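Lactaldehyde dehydrogenase (Escherichia coli, PDB 2IMP) catalyses the irreversible NAD-dependent oxidation of L-lactaldehyde, formed from L-fucose and L-rhamnose, to L-lactate, and also oxidises glycolaldehyde. Local coordinates at residues 336-341 with 363-368. Residues are numbered along the deposited sequence; the frame is centred on the assembly and turned at random.
With NAI (1,4-dihydronicotinamide adenine dinucleotide), chain D.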
loop_
_atom_site.group_PDB
_atom_site.type_symbol
_atom_site.label_atom_id
_atom_site.label_comp_id
_atom_site.label_asym_id
_atom_site.label_seq_id
_atom_site.Cartn_x
_atom_site.Cartn_y
_atom_site.Cartn_z
ATOM N N ARG A 336 -20.215 7.390 41.597
ATOM C CA ARG A 336 -20.546 6.273 40.728
ATOM C C ARG A 336 -19.741 4.999 41.052
ATOM O O ARG A 336 -20.251 3.885 40.931
ATOM C CB ARG A 336 -20.359 6.661 39.257
ATOM C CG ARG A 336 -21.419 7.635 38.749
ATOM C CD ARG A 336 -21.468 7.683 37.226
ATOM N NE ARG A 336 -20.248 8.236 36.648
ATOM C CZ ARG A 336 -19.903 9.519 36.697
ATOM N NH1 ARG A 336 -20.691 10.403 37.297
ATOM N NH2 ARG A 336 -18.757 9.917 36.163
ATOM N N VAL A 337 -18.489 5.175 41.463
ATOM C CA VAL A 337 -17.673 4.027 41.831
ATOM C C VAL A 337 -18.248 3.316 43.069
ATOM O O VAL A 337 -18.398 2.096 43.081
ATOM C CB VAL A 337 -16.218 4.436 42.134
ATOM C CG1 VAL A 337 -15.381 3.196 42.425
ATOM C CG2 VAL A 337 -15.641 5.201 40.961
ATOM N N GLU A 338 -18.567 4.104 44.093
ATOM C CA GLU A 338 -19.154 3.569 45.314
ATOM C C GLU A 338 -20.411 2.733 45.014
ATOM O O GLU A 338 -20.517 1.569 45.402
ATOM C CB GLU A 338 -19.567 4.702 46.254
ATOM C CG GLU A 338 -18.494 5.712 46.584
ATOM C CD GLU A 338 -19.007 6.792 47.525
ATOM O OE1 GLU A 338 -19.440 6.448 48.647
ATOM O OE2 GLU A 338 -18.982 7.984 47.145
ATOM N N GLN A 339 -21.348 3.367 44.315
ATOM C CA GLN A 339 -22.598 2.734 43.940
ATOM C C GLN A 339 -22.413 1.421 43.167
ATOM O O GLN A 339 -23.120 0.443 43.412
ATOM C CB GLN A 339 -23.436 3.705 43.109
ATOM C CG GLN A 339 -23.706 5.027 43.807
ATOM C CD GLN A 339 -24.607 5.942 43.002
ATOM O OE1 GLN A 339 -24.296 6.300 41.864
ATOM N NE2 GLN A 339 -25.732 6.328 43.592
ATOM N N LYS A 340 -21.465 1.411 42.238
ATOM C CA LYS A 340 -21.210 0.204 41.471
ATOM C C LYS A 340 -20.586 -0.916 42.317
ATOM O O LYS A 340 -20.942 -2.083 42.169
ATOM C CB LYS A 340 -20.335 0.525 40.258
ATOM C CG LYS A 340 -21.072 1.369 39.229
ATOM C CD LYS A 340 -20.257 1.600 37.975
ATOM C CE LYS A 340 -21.052 2.415 36.964
ATOM N NZ LYS A 340 -20.269 2.679 35.727
ATOM N N VAL A 341 -19.660 -0.551 43.200
ATOM C CA VAL A 341 -19.060 -1.546 44.076
ATOM C C VAL A 341 -20.122 -2.121 45.034
ATOM O O VAL A 341 -20.219 -3.333 45.221
ATOM C CB VAL A 341 -17.899 -0.953 44.909
ATOM C CG1 VAL A 341 -17.386 -1.988 45.897
ATOM C CG2 VAL A 341 -16.772 -0.512 43.985
ATOM N N TYR A 363 -11.153 13.444 46.049
ATOM C CA TYR A 363 -11.980 12.289 45.722
ATOM C C TYR A 363 -11.194 10.973 45.626
ATOM O O TYR A 363 -10.884 10.500 44.533
ATOM C CB TYR A 363 -12.721 12.538 44.408
ATOM C CG TYR A 363 -13.191 13.962 44.271
ATOM C CD1 TYR A 363 -12.437 14.899 43.561
ATOM C CD2 TYR A 363 -14.347 14.396 44.911
ATOM C CE1 TYR A 363 -12.820 16.232 43.501
ATOM C CE2 TYR A 363 -14.737 15.728 44.860
ATOM C CZ TYR A 363 -13.970 16.641 44.156
ATOM O OH TYR A 363 -14.336 17.966 44.130
ATOM N N TYR A 364 -10.889 10.388 46.778
ATOM C CA TYR A 364 -10.130 9.152 46.796
ATOM C C TYR A 364 -10.930 7.859 47.007
ATOM O O TYR A 364 -11.855 7.804 47.819
ATOM C CB TYR A 364 -9.040 9.219 47.867
ATOM C CG TYR A 364 -8.082 10.364 47.690
ATOM C CD1 TYR A 364 -8.377 11.631 48.191
ATOM C CD2 TYR A 364 -6.882 10.187 47.001
ATOM C CE1 TYR A 364 -7.501 12.694 48.007
ATOM C CE2 TYR A 364 -6.003 11.241 46.811
ATOM C CZ TYR A 364 -6.313 12.488 47.315
ATOM O OH TYR A 364 -5.433 13.524 47.125
ATOM N N TYR A 365 -10.561 6.839 46.245
ATOM C CA TYR A 365 -11.161 5.524 46.367
ATOM C C TYR A 365 -10.058 4.453 46.415
ATOM O O TYR A 365 -9.221 4.378 45.519
ATOM C CB TYR A 365 -12.114 5.227 45.209
ATOM C CG TYR A 365 -13.055 4.086 45.529
ATOM C CD1 TYR A 365 -14.176 4.290 46.334
ATOM C CD2 TYR A 365 -12.786 2.788 45.095
ATOM C CE1 TYR A 365 -15.002 3.231 46.704
ATOM C CE2 TYR A 365 -13.604 1.720 45.461
ATOM C CZ TYR A 365 -14.708 1.951 46.270
ATOM O OH TYR A 365 -15.498 0.901 46.669
ATOM N N PRO A 366 -10.052 3.623 47.461
ATOM C CA PRO A 366 -9.038 2.578 47.613
ATOM C C PRO A 366 -9.023 1.467 46.546
ATOM O O PRO A 366 -10.067 1.071 46.026
ATOM C CB PRO A 366 -9.334 2.026 49.002
ATOM C CG PRO A 366 -10.826 2.102 49.053
ATOM C CD PRO A 366 -11.093 3.491 48.496
ATOM N N PRO A 367 -7.823 0.968 46.210
ATOM C CA PRO A 367 -7.724 -0.097 45.219
ATOM C C PRO A 367 -8.662 -1.216 45.710
ATOM O O PRO A 367 -8.523 -1.712 46.829
ATOM C CB PRO A 367 -6.252 -0.489 45.290
ATOM C CG PRO A 367 -5.591 0.817 45.569
ATOM C CD PRO A 367 -6.484 1.411 46.638
ATOM N N THR A 368 -9.617 -1.590 44.874
ATOM C CA THR A 368 -10.577 -2.605 45.258
ATOM C C THR A 368 -10.542 -3.888 44.421
ATOM O O THR A 368 -10.546 -3.848 43.193
ATOM C CB THR A 368 -11.997 -2.020 45.218
ATOM O OG1 THR A 368 -12.065 -0.896 46.105
ATOM C CG2 THR A 368 -13.024 -3.061 45.629
HETATM P PA NAI D . -17.282 13.074 28.576
HETATM O O1A NAI D . -17.943 12.574 27.360
HETATM O O2A NAI D . -18.265 13.356 29.718
HETATM O O5B NAI D . -16.459 14.394 28.218
HETATM C C5B NAI D . -15.478 14.459 27.194
HETATM C C4B NAI D . -15.643 15.714 26.322
HETATM O O4B NAI D . -16.900 15.718 25.643
HETATM C C3B NAI D . -15.597 17.038 27.101
HETATM O O3B NAI D . -14.805 17.992 26.398
HETATM C C2B NAI D . -17.061 17.407 27.226
HETATM O O2B NAI D . -17.331 18.762 27.474
HETATM C C1B NAI D . -17.627 16.913 25.919
HETATM N N9A NAI D . -19.094 16.639 25.960
HETATM C C8A NAI D . -19.886 16.076 26.959
HETATM N N7A NAI D . -21.182 16.042 26.522
HETATM C C5A NAI D . -21.232 16.567 25.278
HETATM C C6A NAI D . -22.285 16.777 24.364
HETATM N N6A NAI D . -23.535 16.439 24.673
HETATM N N1A NAI D . -22.006 17.357 23.117
HETATM C C2A NAI D . -20.695 17.720 22.778
HETATM N N3A NAI D . -19.652 17.507 23.694
HETATM C C4A NAI D . -19.920 16.938 24.916
HETATM O O3 NAI D . -16.215 11.942 28.971
HETATM P PN NAI D . -15.046 12.035 30.078
HETATM O O1N NAI D . -14.232 13.248 29.886
HETATM O O2N NAI D . -14.328 10.716 30.057
HETATM O O5D NAI D . -15.930 12.103 31.433
HETATM C C5D NAI D . -16.155 13.255 32.207
HETATM C C4D NAI D . -17.076 12.855 33.336
HETATM O O4D NAI D . -17.544 14.030 33.993
HETATM C C3D NAI D . -18.347 11.991 33.171
HETATM O O3D NAI D . -18.119 10.686 33.668
HETATM C C2D NAI D . -19.437 12.712 33.920
HETATM O O2D NAI D . -20.273 11.843 34.650
HETATM C C1D NAI D . -18.662 13.681 34.779
HETATM N N1N NAI D . -19.511 14.854 35.163
HETATM C C2N NAI D . -19.572 15.927 34.267
HETATM C C3N NAI D . -20.361 17.065 34.588
HETATM C C7N NAI D . -20.438 18.238 33.637
HETATM O O7N NAI D . -21.217 19.333 33.987
HETATM N N7N NAI D . -19.793 18.280 32.469
HETATM C C4N NAI D . -21.076 17.080 35.832
HETATM C C5N NAI D . -21.002 15.975 36.730
HETATM C C6N NAI D . -20.206 14.862 36.377
#
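Helix 331-346 of the aldehyde dehydrogenase fold reaches the dinucleotide with Arg336, and on another side Val337 and Val341 pack against Tyr365 of the loop leading into strand 368-371. The central element is a CH-pi contact: Val337 CG1 lies 3.8 Å from the centroid of the Tyr365 ring and only 13° off its normal, which places the methyl over the middle of the face. With CG1 anti to the backbone N (chi1 -176°), this is the branch of Val337 that lies over the ring. On the opposite face the ring carries Pro366 CD, 3.6 Å above the plane and shifted toward the rim, so the phenol is sandwiched between an aliphatic carbon of the helix and Pro366, the next residue after Tyr365. One helical turn on, Val341 and Tyr365 reach toward each other tip to tip, the valine's CB and both methyls gathering round Tyr365 OH. Val341 CG2 presses on that hydroxyl oxygen at 3.3 Å, a van der Waals contact with a polar atom, while its apolar contact is to Tyr365 CZ at 3.9 Å. A looser methyl contact, Val341 CG1 to Thr368 CG2 at 4.5 Å, extends the interface to the start of the strand. Thr368 OG1 donates to Pro366 O at 2.8 Å, its C=O...donor angle being 145°, and is also hydrogen-bonded to Gly355 N. Val388 of strand 388-394 touches both valines, tying the helix to the sheet as well. At the cofactor, Arg336 NH2 is 2.7 Å from NAI O3D, and O2D lies over one face of the guanidinium; Arg336 is part of the NAD(+) binding site, here holding NADH. Between the segments the contact is therefore dispersive and CH-pi in character: Val337 over the ring face and Val341 at the hydroxyl end join helix to loop, while the polar contact with the cofactor is made by Arg336.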